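Adhesion and penetration protein autotransporter (Haemophilus influenzae, PDB 3SYJ) promotes bacterial adherence to and invasion of host cells, mediates bacterial aggregation through self-association, and probably acts as a serine protease. Local coordinates at residues Q435-D438 against N442-A445; L601-S606 against I611-I616; N102-D107 against K256-E261; T141-T146 against H184-A189. All blocks are in the same frame, centred on the assembly; numbering follows the deposited sequence.

Interaction 1. Residues Q435-D438 against N442-A445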
loop_
_atom_site.group_PDB
_atom_site.type_symbol
_atom_site.label_atom_id
_atom_site.label_comp_id
_atom_site.label_asym_id
_atom_site.label_seq_id
_atom_site.Cartn_x
_atom_site.Cartn_y
_atom_site.Cartn_z
ATOM N N GLN A 435 -21.195 -17.337 -48.489
ATOM C CA GLN A 435 -21.820 -18.321 -49.370
ATOM C C GLN A 435 -23.066 -18.849 -48.702
ATOM O O GLN A 435 -23.070 -19.072 -47.490
ATOM C CB GLN A 435 -20.906 -19.518 -49.631
ATOM C CG GLN A 435 -19.914 -19.336 -50.734
ATOM C CD GLN A 435 -20.507 -19.454 -52.114
ATOM O OE1 GLN A 435 -20.879 -20.535 -52.575
ATOM N NE2 GLN A 435 -20.563 -18.341 -52.799
ATOM N N GLN A 436 -24.104 -19.070 -49.505
ATOM C CA GLN A 436 -25.332 -19.709 -49.047
ATOM C C GLN A 436 -25.307 -21.197 -49.367
ATOM O O GLN A 436 -24.830 -21.601 -50.426
ATOM C CB GLN A 436 -26.540 -19.107 -49.756
ATOM C CG GLN A 436 -26.474 -17.617 -50.007
ATOM C CD GLN A 436 -26.783 -16.800 -48.774
ATOM O OE1 GLN A 436 -25.984 -16.736 -47.839
ATOM N NE2 GLN A 436 -27.945 -16.154 -48.771
ATOM N N ALA A 437 -25.849 -22.009 -48.465
ATOM C CA ALA A 437 -26.015 -23.436 -48.721
ATOM C C ALA A 437 -26.903 -23.648 -49.943
ATOM O O ALA A 437 -27.794 -22.850 -50.206
ATOM C CB ALA A 437 -26.621 -24.124 -47.509
ATOM N N ASP A 438 -26.649 -24.706 -50.702
ATOM C CA ASP A 438 -27.546 -25.049 -51.793
ATOM C C ASP A 438 -28.675 -25.915 -51.233
ATOM O O ASP A 438 -28.749 -26.124 -50.023
ATOM C CB ASP A 438 -26.806 -25.710 -52.966
ATOM C CG ASP A 438 -26.181 -27.058 -52.609
ATOM O OD1 ASP A 438 -26.329 -27.543 -51.463
ATOM O OD2 ASP A 438 -25.534 -27.640 -53.502
ATOM N N ASN A 442 -24.860 -28.230 -49.244
ATOM C CA ASN A 442 -23.471 -27.866 -49.535
ATOM C C ASN A 442 -23.229 -26.369 -49.439
ATOM O O ASN A 442 -24.011 -25.580 -49.964
ATOM C CB ASN A 442 -23.098 -28.315 -50.948
ATOM C CG ASN A 442 -23.421 -29.765 -51.192
ATOM O OD1 ASN A 442 -23.078 -30.627 -50.383
ATOM N ND2 ASN A 442 -24.093 -30.048 -52.312
ATOM N N LYS A 443 -22.130 -25.983 -48.799
ATOM C CA LYS A 443 -21.768 -24.575 -48.640
ATOM C C LYS A 443 -20.249 -24.417 -48.544
ATOM O O LYS A 443 -19.622 -24.937 -47.619
ATOM C CB LYS A 443 -22.421 -24.002 -47.383
ATOM C CG LYS A 443 -22.221 -22.500 -47.195
ATOM C CD LYS A 443 -23.006 -21.987 -45.990
ATOM C CE LYS A 443 -22.488 -22.601 -44.701
ATOM N NZ LYS A 443 -23.078 -21.957 -43.501
ATOM N N GLN A 444 -19.663 -23.706 -49.505
ATOM C CA GLN A 444 -18.221 -23.438 -49.509
ATOM C C GLN A 444 -17.921 -22.211 -50.356
ATOM O O GLN A 444 -18.281 -22.160 -51.536
ATOM C CB GLN A 444 -17.439 -24.642 -50.034
ATOM C CG GLN A 444 -15.951 -24.378 -50.255
ATOM C CD GLN A 444 -15.209 -25.604 -50.761
ATOM O OE1 GLN A 444 -14.976 -25.757 -51.963
ATOM N NE2 GLN A 444 -14.856 -26.495 -49.850
ATOM N N ALA A 445 -17.277 -21.217 -49.752
ATOM C CA ALA A 445 -16.983 -19.969 -50.455
ATOM C C ALA A 445 -15.917 -20.146 -51.528
ATOM O O ALA A 445 -16.071 -19.669 -52.646
ATOM C CB ALA A 445 -16.580 -18.894 -49.471
#

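Interaction 2. Residues L601-S606 against I611-I616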
loop_
_atom_site.group_PDB
_atom_site.type_symbol
_atom_site.label_atom_id
_atom_site.label_comp_id
_atom_site.label_asym_id
_atom_site.label_seq_id
_atom_site.Cartn_x
_atom_site.Cartn_y
_atom_site.Cartn_z
ATOM N N LEU A 601 25.670 -19.412 -53.742
ATOM C CA LEU A 601 27.012 -19.678 -54.266
ATOM C C LEU A 601 27.528 -21.098 -53.968
ATOM O O LEU A 601 27.204 -21.691 -52.939
ATOM C CB LEU A 601 28.010 -18.625 -53.771
ATOM C CG LEU A 601 27.776 -17.180 -54.221
ATOM C CD1 LEU A 601 28.778 -16.252 -53.574
ATOM C CD2 LEU A 601 27.847 -17.077 -55.729
ATOM N N ASN A 602 28.340 -21.634 -54.875
ATOM C CA ASN A 602 28.944 -22.948 -54.656
ATOM C C ASN A 602 30.007 -22.912 -53.564
ATOM O O ASN A 602 30.317 -21.850 -53.020
ATOM C CB ASN A 602 29.534 -23.517 -55.954
ATOM C CG ASN A 602 30.710 -22.704 -56.472
ATOM O OD1 ASN A 602 31.360 -21.972 -55.720
ATOM N ND2 ASN A 602 30.988 -22.829 -57.766
ATOM N N LYS A 603 30.549 -24.083 -53.254
ATOM C CA LYS A 603 31.576 -24.232 -52.226
ATOM C C LYS A 603 32.685 -23.204 -52.384
ATOM O O LYS A 603 33.071 -22.534 -51.428
ATOM C CB LYS A 603 32.190 -25.628 -52.317
ATOM C CG LYS A 603 31.746 -26.608 -51.251
ATOM C CD LYS A 603 32.767 -26.663 -50.128
ATOM C CE LYS A 603 32.796 -28.037 -49.476
ATOM N NZ LYS A 603 34.125 -28.324 -48.855
ATOM N N ARG A 604 33.186 -23.087 -53.607
ATOM C CA ARG A 604 34.368 -22.289 -53.891
ATOM C C ARG A 604 34.179 -20.808 -53.613
ATOM O O ARG A 604 34.940 -20.198 -52.861
ATOM C CB ARG A 604 34.795 -22.476 -55.347
ATOM C CG ARG A 604 35.922 -21.558 -55.763
ATOM C CD ARG A 604 36.187 -21.677 -57.244
ATOM N NE ARG A 604 37.316 -20.852 -57.657
ATOM C CZ ARG A 604 37.735 -20.745 -58.913
ATOM N NH1 ARG A 604 37.109 -21.410 -59.881
ATOM N NH2 ARG A 604 38.774 -19.974 -59.205
ATOM N N TRP A 605 33.174 -20.220 -54.243
ATOM C CA TRP A 605 32.984 -18.784 -54.114
ATOM C C TRP A 605 32.389 -18.378 -52.770
ATOM O O TRP A 605 32.636 -17.272 -52.295
ATOM C CB TRP A 605 32.237 -18.219 -55.320
ATOM C CG TRP A 605 33.142 -18.204 -56.521
ATOM C CD1 TRP A 605 34.372 -17.579 -56.625
ATOM C CD2 TRP A 605 32.924 -18.857 -57.766
ATOM N NE1 TRP A 605 34.912 -17.798 -57.868
ATOM C CE2 TRP A 605 34.045 -18.580 -58.587
ATOM C CE3 TRP A 605 31.887 -19.638 -58.276
ATOM C CZ2 TRP A 605 34.151 -19.058 -59.885
ATOM C CZ3 TRP A 605 31.996 -20.117 -59.568
ATOM C CH2 TRP A 605 33.121 -19.827 -60.358
ATOM N N SER A 606 31.653 -19.290 -52.135
ATOM C CA SER A 606 31.241 -19.091 -50.750
ATOM C C SER A 606 32.460 -18.967 -49.837
ATOM O O SER A 606 32.516 -18.084 -48.972
ATOM C CB SER A 606 30.356 -20.246 -50.278
ATOM O OG SER A 606 29.116 -20.255 -50.965
ATOM N N ILE A 611 31.287 -16.794 -46.419
ATOM C CA ILE A 611 29.933 -16.994 -45.903
ATOM C C ILE A 611 29.483 -18.438 -46.120
ATOM O O ILE A 611 29.908 -19.079 -47.082
ATOM C CB ILE A 611 28.942 -16.083 -46.628
ATOM C CG1 ILE A 611 29.031 -16.335 -48.132
ATOM C CG2 ILE A 611 29.225 -14.627 -46.306
ATOM C CD1 ILE A 611 28.052 -15.544 -48.954
ATOM N N PRO A 612 28.593 -18.948 -45.248
ATOM C CA PRO A 612 28.102 -20.328 -45.374
ATOM C C PRO A 612 27.281 -20.502 -46.641
ATOM O O PRO A 612 26.724 -19.535 -47.152
ATOM C CB PRO A 612 27.161 -20.486 -44.170
ATOM C CG PRO A 612 27.393 -19.296 -43.301
ATOM C CD PRO A 612 27.877 -18.209 -44.197
ATOM N N GLN A 613 27.200 -21.725 -47.138
ATOM C CA GLN A 613 26.279 -22.015 -48.215
ATOM C C GLN A 613 24.849 -22.002 -47.678
ATOM O O GLN A 613 24.607 -22.381 -46.531
ATOM C CB GLN A 613 26.601 -23.372 -48.813
ATOM C CG GLN A 613 27.804 -23.358 -49.718
ATOM C CD GLN A 613 27.968 -24.664 -50.432
ATOM O OE1 GLN A 613 28.262 -25.687 -49.811
ATOM N NE2 GLN A 613 27.775 -24.650 -51.745
ATOM N N GLY A 614 23.903 -21.553 -48.498
ATOM C CA GLY A 614 22.498 -21.614 -48.124
ATOM C C GLY A 614 21.999 -20.465 -47.262
ATOM O O GLY A 614 22.353 -19.309 -47.484
ATOM N N GLU A 615 21.169 -20.782 -46.273
ATOM C CA GLU A 615 20.458 -19.750 -45.525
ATOM C C GLU A 615 21.411 -18.854 -44.769
ATOM O O GLU A 615 22.333 -19.324 -44.121
ATOM C CB GLU A 615 19.448 -20.354 -44.548
ATOM C CG GLU A 615 18.207 -20.943 -45.206
ATOM C CD GLU A 615 17.308 -21.651 -44.204
ATOM O OE1 GLU A 615 16.915 -21.006 -43.209
ATOM O OE2 GLU A 615 17.013 -22.851 -44.412
ATOM N N ILE A 616 21.170 -17.551 -44.859
ATOM C CA ILE A 616 21.986 -16.582 -44.161
ATOM C C ILE A 616 21.270 -16.076 -42.915
ATOM O O ILE A 616 20.307 -15.325 -43.000
ATOM C CB ILE A 616 22.352 -15.426 -45.099
ATOM C CG1 ILE A 616 23.178 -15.965 -46.267
ATOM C CG2 ILE A 616 23.114 -14.347 -44.355
ATOM C CD1 ILE A 616 24.429 -16.708 -45.823
#

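Interaction 3. Residues N102-D107 against K256-E261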
loop_
_atom_site.group_PDB
_atom_site.type_symbol
_atom_site.label_atom_id
_atom_site.label_comp_id
_atom_site.label_asym_id
_atom_site.label_seq_id
_atom_site.Cartn_x
_atom_site.Cartn_y
_atom_site.Cartn_z
ATOM N N ASN A 102 2.848 -8.512 -77.184
ATOM C CA ASN A 102 2.864 -7.125 -77.623
ATOM C C ASN A 102 4.277 -6.654 -77.946
ATOM O O ASN A 102 4.767 -5.681 -77.378
ATOM C CB ASN A 102 2.204 -6.212 -76.587
ATOM C CG ASN A 102 0.717 -6.508 -76.410
ATOM O OD1 ASN A 102 -0.031 -6.580 -77.381
ATOM N ND2 ASN A 102 0.289 -6.678 -75.167
ATOM N N ASN A 103 4.922 -7.361 -78.867
ATOM C CA ASN A 103 6.211 -6.940 -79.394
ATOM C C ASN A 103 6.053 -5.654 -80.198
ATOM O O ASN A 103 5.251 -5.577 -81.125
ATOM C CB ASN A 103 6.842 -8.043 -80.252
ATOM C CG ASN A 103 7.217 -9.277 -79.440
ATOM O OD1 ASN A 103 7.613 -9.176 -78.281
ATOM N ND2 ASN A 103 7.094 -10.448 -80.051
ATOM N N TYR A 104 6.814 -4.639 -79.812
ATOM C CA TYR A 104 6.810 -3.339 -80.473
ATOM C C TYR A 104 7.069 -3.445 -81.976
ATOM O O TYR A 104 7.938 -4.197 -82.409
ATOM C CB TYR A 104 7.903 -2.492 -79.845
ATOM C CG TYR A 104 7.795 -1.015 -80.078
ATOM C CD1 TYR A 104 7.051 -0.214 -79.223
ATOM C CD2 TYR A 104 8.476 -0.409 -81.125
ATOM C CE1 TYR A 104 6.973 1.146 -79.417
ATOM C CE2 TYR A 104 8.404 0.951 -81.329
ATOM C CZ TYR A 104 7.654 1.725 -80.472
ATOM O OH TYR A 104 7.578 3.086 -80.666
ATOM N N LYS A 105 6.309 -2.691 -82.764
ATOM C CA LYS A 105 6.564 -2.571 -84.194
ATOM C C LYS A 105 6.973 -1.139 -84.498
ATOM O O LYS A 105 6.199 -0.208 -84.284
ATOM C CB LYS A 105 5.323 -2.930 -85.017
ATOM C CG LYS A 105 5.529 -2.838 -86.537
ATOM C CD LYS A 105 4.201 -2.695 -87.282
ATOM C CE LYS A 105 4.371 -2.711 -88.806
ATOM N NZ LYS A 105 4.442 -4.094 -89.382
ATOM N N LYS A 106 8.192 -0.967 -84.995
ATOM C CA LYS A 106 8.684 0.345 -85.389
ATOM C C LYS A 106 8.064 0.791 -86.711
ATOM O O LYS A 106 8.129 0.076 -87.712
ATOM C CB LYS A 106 10.204 0.312 -85.518
ATOM C CG LYS A 106 10.855 1.679 -85.697
ATOM C CD LYS A 106 12.367 1.518 -85.826
ATOM C CE LYS A 106 13.086 2.839 -86.014
ATOM N NZ LYS A 106 14.553 2.612 -86.169
ATOM N N ASP A 107 7.458 1.976 -86.700
ATOM C CA ASP A 107 6.857 2.553 -87.897
ATOM C C ASP A 107 6.670 4.060 -87.748
ATOM O O ASP A 107 7.070 4.649 -86.745
ATOM C CB ASP A 107 5.534 1.857 -88.261
ATOM C CG ASP A 107 4.451 2.023 -87.193
ATOM O OD1 ASP A 107 4.469 3.031 -86.451
ATOM O OD2 ASP A 107 3.564 1.142 -87.115
ATOM N N LYS A 256 5.244 4.973 -72.310
ATOM C CA LYS A 256 3.930 5.147 -71.705
ATOM C C LYS A 256 2.809 5.253 -72.745
ATOM O O LYS A 256 1.702 4.767 -72.522
ATOM C CB LYS A 256 3.950 6.398 -70.827
ATOM C CG LYS A 256 2.722 6.614 -69.966
ATOM C CD LYS A 256 2.968 6.139 -68.546
ATOM C CE LYS A 256 2.091 6.890 -67.548
ATOM N NZ LYS A 256 2.412 8.349 -67.495
ATOM N N SER A 257 3.092 5.894 -73.876
ATOM C CA SER A 257 2.089 6.078 -74.923
ATOM C C SER A 257 1.804 4.783 -75.652
ATOM O O SER A 257 0.675 4.527 -76.065
ATOM C CB SER A 257 2.537 7.130 -75.936
ATOM O OG SER A 257 2.116 8.421 -75.537
ATOM N N TYR A 258 2.840 3.976 -75.828
ATOM C CA TYR A 258 2.675 2.687 -76.471
ATOM C C TYR A 258 1.864 1.791 -75.562
ATOM O O TYR A 258 0.955 1.095 -76.010
ATOM C CB TYR A 258 4.034 2.061 -76.752
ATOM C CG TYR A 258 3.999 0.626 -77.210
ATOM C CD1 TYR A 258 3.466 0.282 -78.446
ATOM C CD2 TYR A 258 4.535 -0.384 -76.420
ATOM C CE1 TYR A 258 3.455 -1.035 -78.878
ATOM C CE2 TYR A 258 4.533 -1.698 -76.842
ATOM C CZ TYR A 258 3.992 -2.019 -78.073
ATOM O OH TYR A 258 3.985 -3.328 -78.492
ATOM N N PHE A 259 2.178 1.815 -74.275
ATOM C CA PHE A 259 1.435 0.981 -73.349
ATOM C C PHE A 259 -0.046 1.352 -73.344
ATOM O O PHE A 259 -0.901 0.475 -73.293
ATOM C CB PHE A 259 1.977 1.073 -71.931
ATOM C CG PHE A 259 1.108 0.379 -70.937
ATOM C CD1 PHE A 259 1.106 -1.003 -70.853
ATOM C CD2 PHE A 259 0.245 1.100 -70.127
ATOM C CE1 PHE A 259 0.286 -1.657 -69.953
ATOM C CE2 PHE A 259 -0.577 0.451 -69.228
ATOM C CZ PHE A 259 -0.555 -0.933 -69.145
ATOM N N ASP A 260 -0.338 2.650 -73.390
ATOM C CA ASP A 260 -1.717 3.128 -73.423
ATOM C C ASP A 260 -2.462 2.573 -74.628
ATOM O O ASP A 260 -3.638 2.228 -74.529
ATOM C CB ASP A 260 -1.774 4.660 -73.418
ATOM C CG ASP A 260 -1.451 5.250 -72.053
ATOM O OD1 ASP A 260 -1.344 4.470 -71.080
ATOM O OD2 ASP A 260 -1.302 6.492 -71.952
ATOM N N GLU A 261 -1.782 2.474 -75.764
ATOM C CA GLU A 261 -2.411 1.897 -76.946
ATOM C C GLU A 261 -2.753 0.421 -76.748
ATOM O O GLU A 261 -3.792 -0.045 -77.207
ATOM C CB GLU A 261 -1.530 2.077 -78.179
ATOM C CG GLU A 261 -1.409 3.519 -78.632
ATOM C CD GLU A 261 -0.418 3.682 -79.762
ATOM O OE1 GLU A 261 -0.024 2.655 -80.353
ATOM O OE2 GLU A 261 -0.031 4.834 -80.058
#

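Interaction 4. Residues T141-T146 against H184-A189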
loop_
_atom_site.group_PDB
_atom_site.type_symbol
_atom_site.label_atom_id
_atom_site.label_comp_id
_atom_site.label_asym_id
_atom_site.label_seq_id
_atom_site.Cartn_x
_atom_site.Cartn_y
_atom_site.Cartn_z
ATOM N N THR A 141 16.213 14.167 -69.785
ATOM C CA THR A 141 15.267 14.609 -68.758
ATOM C C THR A 141 15.673 14.172 -67.360
ATOM O O THR A 141 15.479 14.898 -66.388
ATOM C CB THR A 141 13.865 14.015 -69.010
ATOM O OG1 THR A 141 13.362 14.488 -70.261
ATOM C CG2 THR A 141 12.894 14.391 -67.885
ATOM N N TYR A 142 16.236 12.974 -67.276
ATOM C CA TYR A 142 16.409 12.284 -66.005
ATOM C C TYR A 142 17.774 12.510 -65.367
ATOM O O TYR A 142 18.050 11.993 -64.284
ATOM C CB TYR A 142 16.115 10.795 -66.202
ATOM C CG TYR A 142 14.755 10.593 -66.830
ATOM C CD1 TYR A 142 13.593 10.759 -66.080
ATOM C CD2 TYR A 142 14.624 10.279 -68.181
ATOM C CE1 TYR A 142 12.343 10.598 -66.650
ATOM C CE2 TYR A 142 13.375 10.118 -68.760
ATOM C CZ TYR A 142 12.241 10.281 -67.985
ATOM O OH TYR A 142 10.996 10.127 -68.536
ATOM N N SER A 143 18.610 13.304 -66.034
ATOM C CA SER A 143 19.956 13.606 -65.545
ATOM C C SER A 143 19.949 14.549 -64.343
ATOM O O SER A 143 20.872 14.534 -63.534
ATOM C CB SER A 143 20.796 14.206 -66.670
ATOM O OG SER A 143 20.942 13.273 -67.724
ATOM N N ASP A 144 18.909 15.368 -64.230
ATOM C CA ASP A 144 18.770 16.275 -63.094
ATOM C C ASP A 144 18.644 15.463 -61.817
ATOM O O ASP A 144 17.621 14.817 -61.590
ATOM C CB ASP A 144 17.537 17.172 -63.279
ATOM C CG ASP A 144 17.314 18.131 -62.112
ATOM O OD1 ASP A 144 18.015 18.032 -61.083
ATOM O OD2 ASP A 144 16.420 18.996 -62.229
ATOM N N ARG A 145 19.675 15.510 -60.977
ATOM C CA ARG A 145 19.705 14.698 -59.767
ATOM C C ARG A 145 19.065 15.362 -58.550
ATOM O O ARG A 145 19.028 14.777 -57.466
ATOM C CB ARG A 145 21.132 14.260 -59.450
ATOM C CG ARG A 145 21.625 13.135 -60.351
ATOM C CD ARG A 145 23.138 13.161 -60.489
ATOM N NE ARG A 145 23.778 13.267 -59.187
ATOM C CZ ARG A 145 24.888 13.960 -58.961
ATOM N NH1 ARG A 145 25.402 13.997 -57.740
ATOM N NH2 ARG A 145 25.477 14.622 -59.951
ATOM N N THR A 146 18.573 16.581 -58.720
ATOM C CA THR A 146 17.769 17.208 -57.680
ATOM C C THR A 146 16.353 16.668 -57.797
ATOM O O THR A 146 15.741 16.267 -56.812
ATOM C CB THR A 146 17.744 18.734 -57.824
ATOM O OG1 THR A 146 19.055 19.259 -57.581
ATOM C CG2 THR A 146 16.782 19.340 -56.821
ATOM N N HIS A 184 24.899 2.725 -62.082
ATOM C CA HIS A 184 26.115 3.494 -62.292
ATOM C C HIS A 184 25.748 4.935 -62.613
ATOM O O HIS A 184 24.565 5.287 -62.675
ATOM C CB HIS A 184 26.960 2.885 -63.415
ATOM C CG HIS A 184 27.831 1.756 -62.963
ATOM N ND1 HIS A 184 29.022 1.958 -62.296
ATOM C CD2 HIS A 184 27.677 0.414 -63.056
ATOM C CE1 HIS A 184 29.567 0.790 -62.007
ATOM N NE2 HIS A 184 28.770 -0.162 -62.457
ATOM N N ASN A 185 26.768 5.761 -62.821
ATOM C CA ASN A 185 26.583 7.178 -63.114
ATOM C C ASN A 185 25.980 7.419 -64.486
ATOM O O ASN A 185 26.100 6.588 -65.390
ATOM C CB ASN A 185 27.919 7.909 -63.050
ATOM C CG ASN A 185 28.505 7.933 -61.658
ATOM O OD1 ASN A 185 27.786 7.887 -60.662
ATOM N ND2 ASN A 185 29.821 8.024 -61.581
ATOM N N GLN A 186 25.350 8.581 -64.627
ATOM C CA GLN A 186 24.783 9.034 -65.888
ATOM C C GLN A 186 25.877 9.222 -66.937
ATOM O O GLN A 186 26.869 9.907 -66.697
ATOM C CB GLN A 186 24.025 10.342 -65.669
ATOM C CG GLN A 186 23.441 10.946 -66.927
ATOM C CD GLN A 186 22.342 10.094 -67.536
ATOM O OE1 GLN A 186 22.592 9.322 -68.463
ATOM N NE2 GLN A 186 21.117 10.233 -67.024
ATOM N N ARG A 187 25.683 8.627 -68.106
ATOM C CA ARG A 187 26.750 8.540 -69.088
ATOM C C ARG A 187 26.242 8.738 -70.516
ATOM O O ARG A 187 26.635 8.004 -71.425
ATOM C CB ARG A 187 27.413 7.164 -68.988
ATOM C CG ARG A 187 28.888 7.132 -69.312
ATOM C CD ARG A 187 29.715 7.309 -68.049
ATOM N NE ARG A 187 30.969 6.541 -68.035
ATOM C CZ ARG A 187 31.183 5.375 -68.653
ATOM N NH1 ARG A 187 30.227 4.785 -69.364
ATOM N NH2 ARG A 187 32.371 4.786 -68.552
ATOM N N GLY A 188 25.368 9.712 -70.726
ATOM C CA GLY A 188 24.900 9.977 -72.074
ATOM C C GLY A 188 23.526 9.409 -72.380
ATOM O O GLY A 188 23.247 8.227 -72.137
ATOM N N ALA A 189 22.670 10.256 -72.938
ATOM C CA ALA A 189 21.282 9.892 -73.165
ATOM C C ALA A 189 20.673 10.701 -74.303
ATOM O O ALA A 189 21.119 11.808 -74.603
ATOM C CB ALA A 189 20.483 10.081 -71.886
#

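Interaction 1. Residues Q435-D438 against N442-A445
D438 and N442 meet at a slant, with carboxylate and amide planes 59° apart. D438 OD2 takes N442 ND2 on its syn lone pair, the side of its other oxygen, at 3.0 Å. The second oxygen, D438 OD1, receives a weak bond from the backbone N of N442 at 2.7 Å. The torsion of D438 sets this up: CG is tucked in over the backbone (chi1 64°), which swings both oxygens over to N442. The backbones close the ring of bonds, with D438 N donating to N442 O at 2.9 Å. N442 O thus has one N-H bond, and the CA-H of A437 adds a weaker second contact, CA to O 3.2 Å.

K443 lies alongside the 435-438 segment. Its chi1 of -174° lays the methylenes beside the Q435 to A437 backbone, with K443 CD 3.3 Å from Q435 O. The ammonium continues past the contact to a salt bridge with D462. The Q435 side chain starts toward the 442-445 limb, and its OE1 has a weak bond to N397.

The two runs are roughly antiparallel limbs of one loop on the beta-helix, between strands 430-433 and 449-452. Backbone bonds from Q436 and Q444 to G418 tie it to the loop between strands 411-414 and 423-427. D462 lies in the loop after strand 455-460, so K443 reaches the next turn.

Interaction 2. Residues L601-S606 against I611-I616
Q613 reaches back to the N-terminal end of helix 603-609, which is capped by N602. The helix belongs to an excursion of the second beta-solenoid repeat region, between strands 586-593 and 622-629.

Two hydrogen bonds cross the contact. Q613 NE2 donates to L601 O at 3.2 Å in a nearly straight bond (170°). The donor lies in the carbonyl plane on a lone pair, and the oxygen lies in the amide plane of Q613. Q613 is stretched out at chi2 (-172°), which carries its amide to L601 O. The second bond joins the backbones: I611 N donates to S606 O at 3.1 Å. Together they fold the segment after the helix back against the helix start and the residue just before its cap. N599 adds bonds from its amide to S606 OG and P612 O.

Van der Waals contacts fill in around them. Q613 CG rests 3.6 Å from S606 OG, and K603 CG lies 3.9 Å from Q613 OE1. The K603 and Q613 chains cross at about a right angle.

On the protease side, L601 packs on Y9 and Y177, and the W605 ring meets W161 nearly at a right angle. The excursion therefore joins solenoid to protease domain.

Within 601-606, N602 O accepts both S606 N and S606 OG. In the N-cap bond, W605 N approaches N602 OD1 almost head-on to its C=O bond, at 2.9 Å.

Interaction 3. Residues N102-D107 against K256-E261
A chi1 of 170° turns the ring of Y258 away from its own backbone N, outward from helix 256-266 and toward Y104 in the loop at 102-107. Y104 has a similar chi1, -162°. This brings the end of its side chain round to meet the Y258 ring, although the side chain does not start out in that direction.

The two rings form a T-shaped (edge-to-face) pair. Their planes stand 61° apart and their centroids are 4.7 Å apart. Y104 supplies the edge: its CD1 sits over the centre of one face of Y258, 3.5 Å above the ring plane. The two side chains run past each other in opposite directions.

The hydroxyl of Y258 makes the polar part of the contact. Y258 OH donates to N102 O at 2.7 Å, coming from above the carbonyl plane and not along a lone pair. N102 O lies at the edge of the Y258 ring, near its plane. The ring is therefore held at its tip by the bond and on one face by Y104. Other partners position the loop residues: N102 ND2 bonds to N118 O, and the Y104 ring has a cation-pi contact with R255.

Both segments belong to the Peptidase S6 domain, in the clan of chymotrypsin-like folds. The helix follows strand 249-253, and its F259 packs on strand 61-64. The loop follows strand 96-100, so the contact packs the helix against a loop about 150 residues earlier in the sequence.

Interaction 4. Residues T141-T146 against H184-A189
S143 meets Q186 at the outer edge of an antiparallel sheet of the chymotrypsin-like protease domain (Peptidase S6, clan PA). Q186 is on edge strand 186-190, which pairs with strand 193-196. S143 is in the loop that leads into strand 151-155 of the same sheet.

The touch is small and depends on one side chain from each segment. Q186 NE2 lies 3.1 Å from S143 OG, but the angle is too poor for a hydrogen bond. Q186 CG and CD both stand 3.5 Å from S143 OG, so the hydroxyl sits beside the bend and the amide of Q186. Two torsions explain this: chi1 of 177° sends the Q186 side chain out from the strand toward the loop, and the chain then turns at chi2 (66°). The turn also brings Q186 OE1 back to its own strand, where it accepts a weak bond from R187 N at 3.2 Å.

Each side has its own supports. Q186 N bonds to E205, and the Q186 side chain rests on S194 and L196 of the neighbouring strand. On the loop, Y142 OH bonds to N136 O and its ring meets that of Y148.

After S143 the chain makes an Asx turn. D144 OD1 accepts T146 N at 2.8 Å, met on its anti side and 31° out of the carboxylate plane.

Interactions 3 and 4 both belong to the protease domain, with interaction 4 nested in the chain loop closed by interaction 3. Their nearest atoms are about 8 Å apart. Interactions 1 and 2 lie later, on excursions from the beta-helix, with centres about 51 Å apart. Interactions 3 and 4 have no exposed residue among those touching, whereas interaction 1 has one and interaction 2 has two. Interactions 1 and 2 are local and rest mainly on hydrogen bonds. Interaction 1 uses a carboxylate and an amide, whereas interaction 2 works at a helix start. Interaction 3 joins sequence-distant elements through an aromatic pair and one hydroxyl-to-carbonyl bond. Interaction 4 buries the least surface and has no hydrogen bond across it.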